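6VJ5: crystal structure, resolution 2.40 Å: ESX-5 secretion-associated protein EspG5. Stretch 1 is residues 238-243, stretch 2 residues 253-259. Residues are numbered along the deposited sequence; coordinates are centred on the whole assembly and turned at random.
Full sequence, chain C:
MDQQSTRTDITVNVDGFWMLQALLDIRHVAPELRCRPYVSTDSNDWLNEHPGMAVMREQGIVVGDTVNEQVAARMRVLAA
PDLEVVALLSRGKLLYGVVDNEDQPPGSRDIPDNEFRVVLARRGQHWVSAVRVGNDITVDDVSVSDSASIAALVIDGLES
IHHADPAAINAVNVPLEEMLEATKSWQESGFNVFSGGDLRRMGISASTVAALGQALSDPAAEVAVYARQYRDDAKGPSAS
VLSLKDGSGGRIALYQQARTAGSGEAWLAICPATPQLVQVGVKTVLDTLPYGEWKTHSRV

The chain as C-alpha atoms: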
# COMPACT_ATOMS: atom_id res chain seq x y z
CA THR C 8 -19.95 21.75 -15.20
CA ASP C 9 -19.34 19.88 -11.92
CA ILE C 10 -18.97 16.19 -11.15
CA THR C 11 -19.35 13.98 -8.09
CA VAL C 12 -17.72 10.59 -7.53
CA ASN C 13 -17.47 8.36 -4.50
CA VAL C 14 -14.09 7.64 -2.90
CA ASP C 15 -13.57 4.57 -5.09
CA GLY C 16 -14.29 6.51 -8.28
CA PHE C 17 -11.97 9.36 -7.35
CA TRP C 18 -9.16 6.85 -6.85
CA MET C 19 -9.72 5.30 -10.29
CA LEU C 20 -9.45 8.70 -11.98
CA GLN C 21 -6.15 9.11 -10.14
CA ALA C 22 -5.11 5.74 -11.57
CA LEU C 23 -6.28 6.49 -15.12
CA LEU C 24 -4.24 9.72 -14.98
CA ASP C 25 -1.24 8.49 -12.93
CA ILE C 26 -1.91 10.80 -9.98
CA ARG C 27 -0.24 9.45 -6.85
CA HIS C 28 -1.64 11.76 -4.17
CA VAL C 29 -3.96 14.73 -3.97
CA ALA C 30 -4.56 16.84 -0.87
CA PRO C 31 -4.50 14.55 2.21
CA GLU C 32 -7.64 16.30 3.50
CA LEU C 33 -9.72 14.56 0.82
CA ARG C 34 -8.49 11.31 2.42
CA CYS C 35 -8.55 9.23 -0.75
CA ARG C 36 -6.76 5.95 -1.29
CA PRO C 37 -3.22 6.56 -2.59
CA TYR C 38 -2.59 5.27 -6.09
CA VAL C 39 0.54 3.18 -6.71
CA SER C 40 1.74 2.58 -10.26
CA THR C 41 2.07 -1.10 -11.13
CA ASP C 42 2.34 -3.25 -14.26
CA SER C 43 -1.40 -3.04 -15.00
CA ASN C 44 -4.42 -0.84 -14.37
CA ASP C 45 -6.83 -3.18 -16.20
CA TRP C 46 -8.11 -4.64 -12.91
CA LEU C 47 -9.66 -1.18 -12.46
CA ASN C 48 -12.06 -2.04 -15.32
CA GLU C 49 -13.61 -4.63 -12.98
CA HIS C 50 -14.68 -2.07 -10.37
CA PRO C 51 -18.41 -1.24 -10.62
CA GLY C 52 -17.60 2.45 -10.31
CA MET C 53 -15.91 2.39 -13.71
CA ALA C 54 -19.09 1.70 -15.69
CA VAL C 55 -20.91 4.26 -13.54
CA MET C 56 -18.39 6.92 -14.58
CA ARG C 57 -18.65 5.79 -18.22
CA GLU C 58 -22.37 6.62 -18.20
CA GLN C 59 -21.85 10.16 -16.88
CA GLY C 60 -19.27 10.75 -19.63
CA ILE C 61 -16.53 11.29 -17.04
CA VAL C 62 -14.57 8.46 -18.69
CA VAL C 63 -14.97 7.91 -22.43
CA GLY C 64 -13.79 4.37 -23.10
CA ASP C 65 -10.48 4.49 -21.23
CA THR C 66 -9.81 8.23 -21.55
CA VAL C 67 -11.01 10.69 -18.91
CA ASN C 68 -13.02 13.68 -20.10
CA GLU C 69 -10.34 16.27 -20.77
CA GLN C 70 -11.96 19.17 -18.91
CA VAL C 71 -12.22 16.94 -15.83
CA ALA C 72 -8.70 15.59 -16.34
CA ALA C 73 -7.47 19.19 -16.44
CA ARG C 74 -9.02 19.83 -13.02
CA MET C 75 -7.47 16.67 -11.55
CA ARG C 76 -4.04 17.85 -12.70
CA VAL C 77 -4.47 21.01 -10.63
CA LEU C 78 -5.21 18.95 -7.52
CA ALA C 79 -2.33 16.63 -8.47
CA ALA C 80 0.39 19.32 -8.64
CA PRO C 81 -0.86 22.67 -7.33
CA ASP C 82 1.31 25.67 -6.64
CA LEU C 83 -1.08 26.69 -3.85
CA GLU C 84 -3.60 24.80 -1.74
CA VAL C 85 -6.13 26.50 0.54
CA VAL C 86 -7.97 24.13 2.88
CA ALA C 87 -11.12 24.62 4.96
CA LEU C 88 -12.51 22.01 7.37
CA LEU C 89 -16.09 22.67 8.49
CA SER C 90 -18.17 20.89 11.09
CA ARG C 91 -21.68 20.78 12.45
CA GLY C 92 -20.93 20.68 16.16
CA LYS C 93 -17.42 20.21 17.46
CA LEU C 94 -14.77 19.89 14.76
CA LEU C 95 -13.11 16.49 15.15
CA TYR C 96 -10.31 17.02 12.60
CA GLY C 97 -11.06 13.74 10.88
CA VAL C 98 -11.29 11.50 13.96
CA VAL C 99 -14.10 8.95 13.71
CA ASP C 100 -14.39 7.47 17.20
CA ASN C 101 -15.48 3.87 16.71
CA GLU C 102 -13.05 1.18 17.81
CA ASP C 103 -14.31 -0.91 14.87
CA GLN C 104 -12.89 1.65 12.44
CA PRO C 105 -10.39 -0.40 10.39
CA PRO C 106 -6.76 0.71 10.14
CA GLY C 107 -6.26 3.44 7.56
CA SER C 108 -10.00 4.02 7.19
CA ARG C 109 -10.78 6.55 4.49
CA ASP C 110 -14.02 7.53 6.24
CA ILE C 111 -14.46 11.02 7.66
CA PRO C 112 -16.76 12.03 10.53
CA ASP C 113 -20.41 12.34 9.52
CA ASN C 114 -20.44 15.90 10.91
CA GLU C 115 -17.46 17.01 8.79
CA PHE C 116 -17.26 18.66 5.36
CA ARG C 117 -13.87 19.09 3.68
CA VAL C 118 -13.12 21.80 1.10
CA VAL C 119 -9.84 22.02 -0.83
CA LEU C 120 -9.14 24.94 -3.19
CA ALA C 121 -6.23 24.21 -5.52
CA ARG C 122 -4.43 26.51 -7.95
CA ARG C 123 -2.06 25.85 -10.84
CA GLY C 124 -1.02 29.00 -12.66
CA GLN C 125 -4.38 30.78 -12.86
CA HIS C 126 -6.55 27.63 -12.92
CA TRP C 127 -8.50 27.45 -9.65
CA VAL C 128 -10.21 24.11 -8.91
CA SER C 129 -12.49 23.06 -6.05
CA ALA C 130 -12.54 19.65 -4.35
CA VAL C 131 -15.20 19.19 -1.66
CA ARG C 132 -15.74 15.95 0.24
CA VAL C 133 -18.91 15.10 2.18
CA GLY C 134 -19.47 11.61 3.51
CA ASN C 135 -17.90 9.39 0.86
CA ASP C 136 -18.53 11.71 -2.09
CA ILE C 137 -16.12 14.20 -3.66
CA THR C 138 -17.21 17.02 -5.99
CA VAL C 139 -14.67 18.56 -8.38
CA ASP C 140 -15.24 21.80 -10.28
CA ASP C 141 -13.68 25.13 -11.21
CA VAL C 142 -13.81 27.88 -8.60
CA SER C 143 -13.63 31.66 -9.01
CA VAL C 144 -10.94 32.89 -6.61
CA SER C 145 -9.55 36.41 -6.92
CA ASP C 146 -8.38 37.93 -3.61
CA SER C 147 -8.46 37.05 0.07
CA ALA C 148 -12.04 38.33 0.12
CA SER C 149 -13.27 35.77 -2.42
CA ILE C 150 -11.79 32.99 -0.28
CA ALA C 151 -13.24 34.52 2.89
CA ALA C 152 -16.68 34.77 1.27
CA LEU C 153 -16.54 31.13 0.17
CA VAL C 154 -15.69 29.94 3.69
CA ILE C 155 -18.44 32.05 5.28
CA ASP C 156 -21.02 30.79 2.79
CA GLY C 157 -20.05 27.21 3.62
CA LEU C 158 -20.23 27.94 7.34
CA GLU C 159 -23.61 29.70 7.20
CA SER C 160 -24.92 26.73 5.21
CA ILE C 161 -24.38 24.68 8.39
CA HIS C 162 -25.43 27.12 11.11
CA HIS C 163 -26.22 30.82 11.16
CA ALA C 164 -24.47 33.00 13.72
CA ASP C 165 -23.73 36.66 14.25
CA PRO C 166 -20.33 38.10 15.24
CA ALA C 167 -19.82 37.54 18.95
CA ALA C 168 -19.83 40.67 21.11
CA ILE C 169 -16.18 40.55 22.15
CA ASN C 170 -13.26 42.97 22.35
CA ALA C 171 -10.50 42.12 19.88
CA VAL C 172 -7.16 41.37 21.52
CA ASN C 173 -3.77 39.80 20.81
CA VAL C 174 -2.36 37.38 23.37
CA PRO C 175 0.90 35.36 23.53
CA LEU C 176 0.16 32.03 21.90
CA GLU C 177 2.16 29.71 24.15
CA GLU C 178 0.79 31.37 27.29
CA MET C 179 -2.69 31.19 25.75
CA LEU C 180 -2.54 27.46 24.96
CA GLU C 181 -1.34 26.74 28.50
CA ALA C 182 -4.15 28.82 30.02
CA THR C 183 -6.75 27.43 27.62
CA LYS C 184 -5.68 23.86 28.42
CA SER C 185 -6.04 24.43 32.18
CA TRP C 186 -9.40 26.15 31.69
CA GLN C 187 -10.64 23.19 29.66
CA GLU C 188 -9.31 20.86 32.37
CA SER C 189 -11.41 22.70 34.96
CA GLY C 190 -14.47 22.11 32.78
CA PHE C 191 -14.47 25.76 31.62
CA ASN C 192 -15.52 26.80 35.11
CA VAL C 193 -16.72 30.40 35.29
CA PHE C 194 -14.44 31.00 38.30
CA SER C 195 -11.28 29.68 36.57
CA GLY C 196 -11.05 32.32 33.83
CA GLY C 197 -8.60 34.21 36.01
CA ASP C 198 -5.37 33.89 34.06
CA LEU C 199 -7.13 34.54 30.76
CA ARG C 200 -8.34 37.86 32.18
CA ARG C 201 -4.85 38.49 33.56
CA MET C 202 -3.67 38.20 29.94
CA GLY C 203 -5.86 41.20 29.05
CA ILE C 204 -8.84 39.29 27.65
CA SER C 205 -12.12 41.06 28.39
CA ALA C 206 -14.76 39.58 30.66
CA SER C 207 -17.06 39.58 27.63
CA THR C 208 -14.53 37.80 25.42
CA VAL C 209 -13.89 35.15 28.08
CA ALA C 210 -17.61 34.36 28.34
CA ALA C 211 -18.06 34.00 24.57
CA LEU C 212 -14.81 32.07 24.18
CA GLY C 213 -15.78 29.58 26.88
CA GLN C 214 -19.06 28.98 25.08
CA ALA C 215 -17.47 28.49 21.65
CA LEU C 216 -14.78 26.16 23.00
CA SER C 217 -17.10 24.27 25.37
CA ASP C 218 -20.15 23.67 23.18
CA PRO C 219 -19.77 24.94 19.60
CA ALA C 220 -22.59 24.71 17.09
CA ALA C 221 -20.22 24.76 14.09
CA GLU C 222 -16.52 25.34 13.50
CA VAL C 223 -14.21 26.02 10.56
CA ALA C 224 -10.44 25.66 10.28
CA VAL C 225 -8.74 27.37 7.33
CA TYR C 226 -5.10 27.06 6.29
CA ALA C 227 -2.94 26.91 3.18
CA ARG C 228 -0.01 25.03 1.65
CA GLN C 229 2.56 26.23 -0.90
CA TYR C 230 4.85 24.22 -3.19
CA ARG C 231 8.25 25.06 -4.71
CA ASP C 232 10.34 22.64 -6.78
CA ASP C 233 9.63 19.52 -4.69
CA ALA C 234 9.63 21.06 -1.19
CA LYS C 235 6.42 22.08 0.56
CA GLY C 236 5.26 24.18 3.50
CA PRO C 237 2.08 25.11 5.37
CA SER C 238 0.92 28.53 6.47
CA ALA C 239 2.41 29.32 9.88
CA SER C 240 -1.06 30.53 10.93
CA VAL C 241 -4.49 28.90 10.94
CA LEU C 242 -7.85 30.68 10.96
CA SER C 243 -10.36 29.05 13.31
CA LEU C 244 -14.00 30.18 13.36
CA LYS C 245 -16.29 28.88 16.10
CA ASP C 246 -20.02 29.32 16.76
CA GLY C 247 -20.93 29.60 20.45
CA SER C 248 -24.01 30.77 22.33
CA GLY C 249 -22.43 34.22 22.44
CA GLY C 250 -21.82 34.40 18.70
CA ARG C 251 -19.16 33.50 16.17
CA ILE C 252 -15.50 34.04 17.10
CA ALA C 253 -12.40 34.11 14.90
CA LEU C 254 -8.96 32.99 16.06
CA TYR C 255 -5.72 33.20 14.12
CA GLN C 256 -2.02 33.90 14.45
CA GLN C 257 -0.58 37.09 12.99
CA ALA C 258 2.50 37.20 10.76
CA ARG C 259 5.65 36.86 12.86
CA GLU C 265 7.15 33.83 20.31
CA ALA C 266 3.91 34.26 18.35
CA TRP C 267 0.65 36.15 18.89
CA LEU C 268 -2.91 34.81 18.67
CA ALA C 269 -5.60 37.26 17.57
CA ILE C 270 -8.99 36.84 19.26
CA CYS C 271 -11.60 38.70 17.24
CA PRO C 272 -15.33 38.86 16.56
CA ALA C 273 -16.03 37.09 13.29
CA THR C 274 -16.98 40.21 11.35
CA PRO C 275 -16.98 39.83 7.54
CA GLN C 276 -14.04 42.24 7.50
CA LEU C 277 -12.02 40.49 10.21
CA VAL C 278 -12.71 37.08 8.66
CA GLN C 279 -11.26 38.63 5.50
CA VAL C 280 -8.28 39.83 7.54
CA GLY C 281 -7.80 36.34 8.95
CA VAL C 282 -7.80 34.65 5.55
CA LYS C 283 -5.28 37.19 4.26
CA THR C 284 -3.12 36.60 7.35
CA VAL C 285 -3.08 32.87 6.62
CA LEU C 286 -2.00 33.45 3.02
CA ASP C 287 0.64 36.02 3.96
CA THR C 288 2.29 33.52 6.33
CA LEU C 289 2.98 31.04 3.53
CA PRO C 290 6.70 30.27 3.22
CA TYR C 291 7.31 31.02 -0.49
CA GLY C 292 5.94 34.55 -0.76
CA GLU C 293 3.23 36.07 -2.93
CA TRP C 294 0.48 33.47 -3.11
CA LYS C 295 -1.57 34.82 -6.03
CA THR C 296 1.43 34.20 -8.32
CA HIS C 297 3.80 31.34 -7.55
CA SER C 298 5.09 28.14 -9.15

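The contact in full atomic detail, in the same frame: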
# COMPACT_ATOMS: atom_id res chain seq x y z
N SER C 238 1.00 27.20 5.88
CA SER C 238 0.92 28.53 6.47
C SER C 238 1.22 28.43 7.96
O SER C 238 0.70 27.54 8.65
CB SER C 238 -0.46 29.14 6.25
OG SER C 238 -1.49 28.28 6.71
N ALA C 239 2.06 29.34 8.46
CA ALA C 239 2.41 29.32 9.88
C ALA C 239 1.19 29.57 10.75
O ALA C 239 1.20 29.21 11.94
CB ALA C 239 3.49 30.36 10.17
N SER C 240 0.13 30.16 10.19
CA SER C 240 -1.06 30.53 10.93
C SER C 240 -2.27 29.78 10.40
O SER C 240 -2.35 29.46 9.21
CB SER C 240 -1.31 32.04 10.83
OG SER C 240 -2.62 32.37 11.27
N VAL C 241 -3.22 29.51 11.29
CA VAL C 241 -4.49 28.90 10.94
C VAL C 241 -5.61 29.83 11.41
O VAL C 241 -5.52 30.42 12.49
CB VAL C 241 -4.66 27.50 11.57
CG1 VAL C 241 -5.98 26.87 11.12
CG2 VAL C 241 -3.48 26.61 11.21
N LEU C 242 -6.65 29.95 10.59
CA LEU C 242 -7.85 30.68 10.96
C LEU C 242 -8.89 29.69 11.47
O LEU C 242 -9.32 28.81 10.73
CB LEU C 242 -8.43 31.47 9.79
CG LEU C 242 -9.80 32.10 10.04
CD1 LEU C 242 -9.74 33.14 11.15
CD2 LEU C 242 -10.36 32.71 8.75
N SER C 243 -9.31 29.86 12.72
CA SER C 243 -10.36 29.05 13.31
C SER C 243 -11.57 29.93 13.60
O SER C 243 -11.46 30.93 14.32
CB SER C 243 -9.88 28.37 14.60
OG SER C 243 -10.94 27.67 15.21
N ALA C 253 -13.48 34.40 15.83
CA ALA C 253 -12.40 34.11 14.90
C ALA C 253 -11.08 34.14 15.64
O ALA C 253 -10.79 35.09 16.36
CB ALA C 253 -12.38 35.12 13.74
N LEU C 254 -10.27 33.10 15.44
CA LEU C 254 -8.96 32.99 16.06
C LEU C 254 -7.92 32.74 14.98
O LEU C 254 -8.13 31.93 14.08
CB LEU C 254 -8.92 31.85 17.08
CG LEU C 254 -10.00 31.88 18.16
CD1 LEU C 254 -10.28 30.48 18.66
CD2 LEU C 254 -9.56 32.78 19.30
N TYR C 255 -6.79 33.42 15.08
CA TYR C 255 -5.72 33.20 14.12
C TYR C 255 -4.44 33.85 14.62
O TYR C 255 -4.47 34.84 15.36
CB TYR C 255 -6.09 33.76 12.75
CG TYR C 255 -6.31 35.26 12.74
CD1 TYR C 255 -5.24 36.13 12.57
CD2 TYR C 255 -7.57 35.80 12.92
CE1 TYR C 255 -5.43 37.49 12.56
CE2 TYR C 255 -7.77 37.17 12.91
CZ TYR C 255 -6.69 38.01 12.73
OH TYR C 255 -6.88 39.37 12.73
N GLN C 256 -3.31 33.28 14.20
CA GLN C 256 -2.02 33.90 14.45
C GLN C 256 -1.79 35.03 13.45
O GLN C 256 -2.32 35.02 12.34
CB GLN C 256 -0.89 32.87 14.33
CG GLN C 256 -0.70 32.02 15.56
CD GLN C 256 0.23 30.84 15.31
OE1 GLN C 256 1.44 30.94 15.48
NE2 GLN C 256 -0.34 29.73 14.89
N GLN C 257 -0.99 36.01 13.86
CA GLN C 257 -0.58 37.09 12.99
C GLN C 257 0.86 36.86 12.53
O GLN C 257 1.64 36.19 13.21
CB GLN C 257 -0.70 38.43 13.70
CG GLN C 257 -2.14 38.87 13.87
CD GLN C 257 -2.26 40.21 14.54
OE1 GLN C 257 -1.34 40.65 15.24
NE2 GLN C 257 -3.39 40.88 14.33
N ALA C 258 1.18 37.40 11.35
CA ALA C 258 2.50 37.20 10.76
C ALA C 258 3.60 37.59 11.74
O ALA C 258 3.56 38.66 12.36
CB ALA C 258 2.61 38.02 9.48
N ARG C 259 4.59 36.71 11.87
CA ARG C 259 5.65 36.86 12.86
C ARG C 259 7.02 36.92 12.19
O ARG C 259 7.81 37.82 12.45
CB ARG C 259 5.60 35.70 13.86
CG ARG C 259 5.14 34.40 13.23
CD ARG C 259 5.17 33.23 14.19
NE ARG C 259 4.28 32.16 13.73
CZ ARG C 259 4.42 30.88 14.05
NH1 ARG C 259 3.55 29.99 13.58
NH2 ARG C 259 5.43 30.49 14.82
O HOH W 1 1.39 27.08 13.66

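Past the closed pair of backbone hydrogen bonds that joins these two antiparallel stretches, side chains take over the pairing, and a serine hydroxyl does what a peptide NH would do in a regular sheet. Ser240 OG donates to Gln256 O at 2.9 Å; its t rotamer carries the hydroxyl across to the neighbouring backbone, and so short a side chain suits the buried site, since it brings a donor within reach of a carbonyl while adding little bulk.

The regular part of the pairing lies at Ser243 and Leu254. Ser243 N donates to Leu254 O at 2.7 Å, nearly straight at 173°, and Leu254 N returns a bond to Ser243 O, also at 2.7 Å. Beyond this closed pair, weaker contacts keep the backbones close: Tyr255 CA approaches Val241 O at 3.2 Å, and Leu242 CA approaches Leu254 O at 3.4 Å, both with the geometry of CA-H...O contacts.

Side chains alternate about this backbone. Leu242 and Tyr255 share one face, where Leu242 CD1 lies 3.9 Å from Tyr255 CD2, oblique to the ring, and 4.2 Å from Ala253 CB. The small methyl of Ala253 thus adds an apolar surface beside the leucine. Ser243 and Leu254 occupy the other face, their CB atoms 4.4 Å apart.

At the more open end, Ala239 offers its carbonyl to a longer reach. The extended Arg259 side chain starts sideways but brings NH1 to Ala239 O at 3.0 Å, a bent hydrogen bond (133°) made at the edge of the guanidinium. Ala239 O also accepts a hydrogen bond from a water, 2.7 Å away, and that water in turn accepts a weak bond from Gln256 NE2 at 3.4 Å. Together the stretches bury 412 Å², illustrating a general principle: the pairing of two strands can be carried on by side chains past the last backbone hydrogen bond between them.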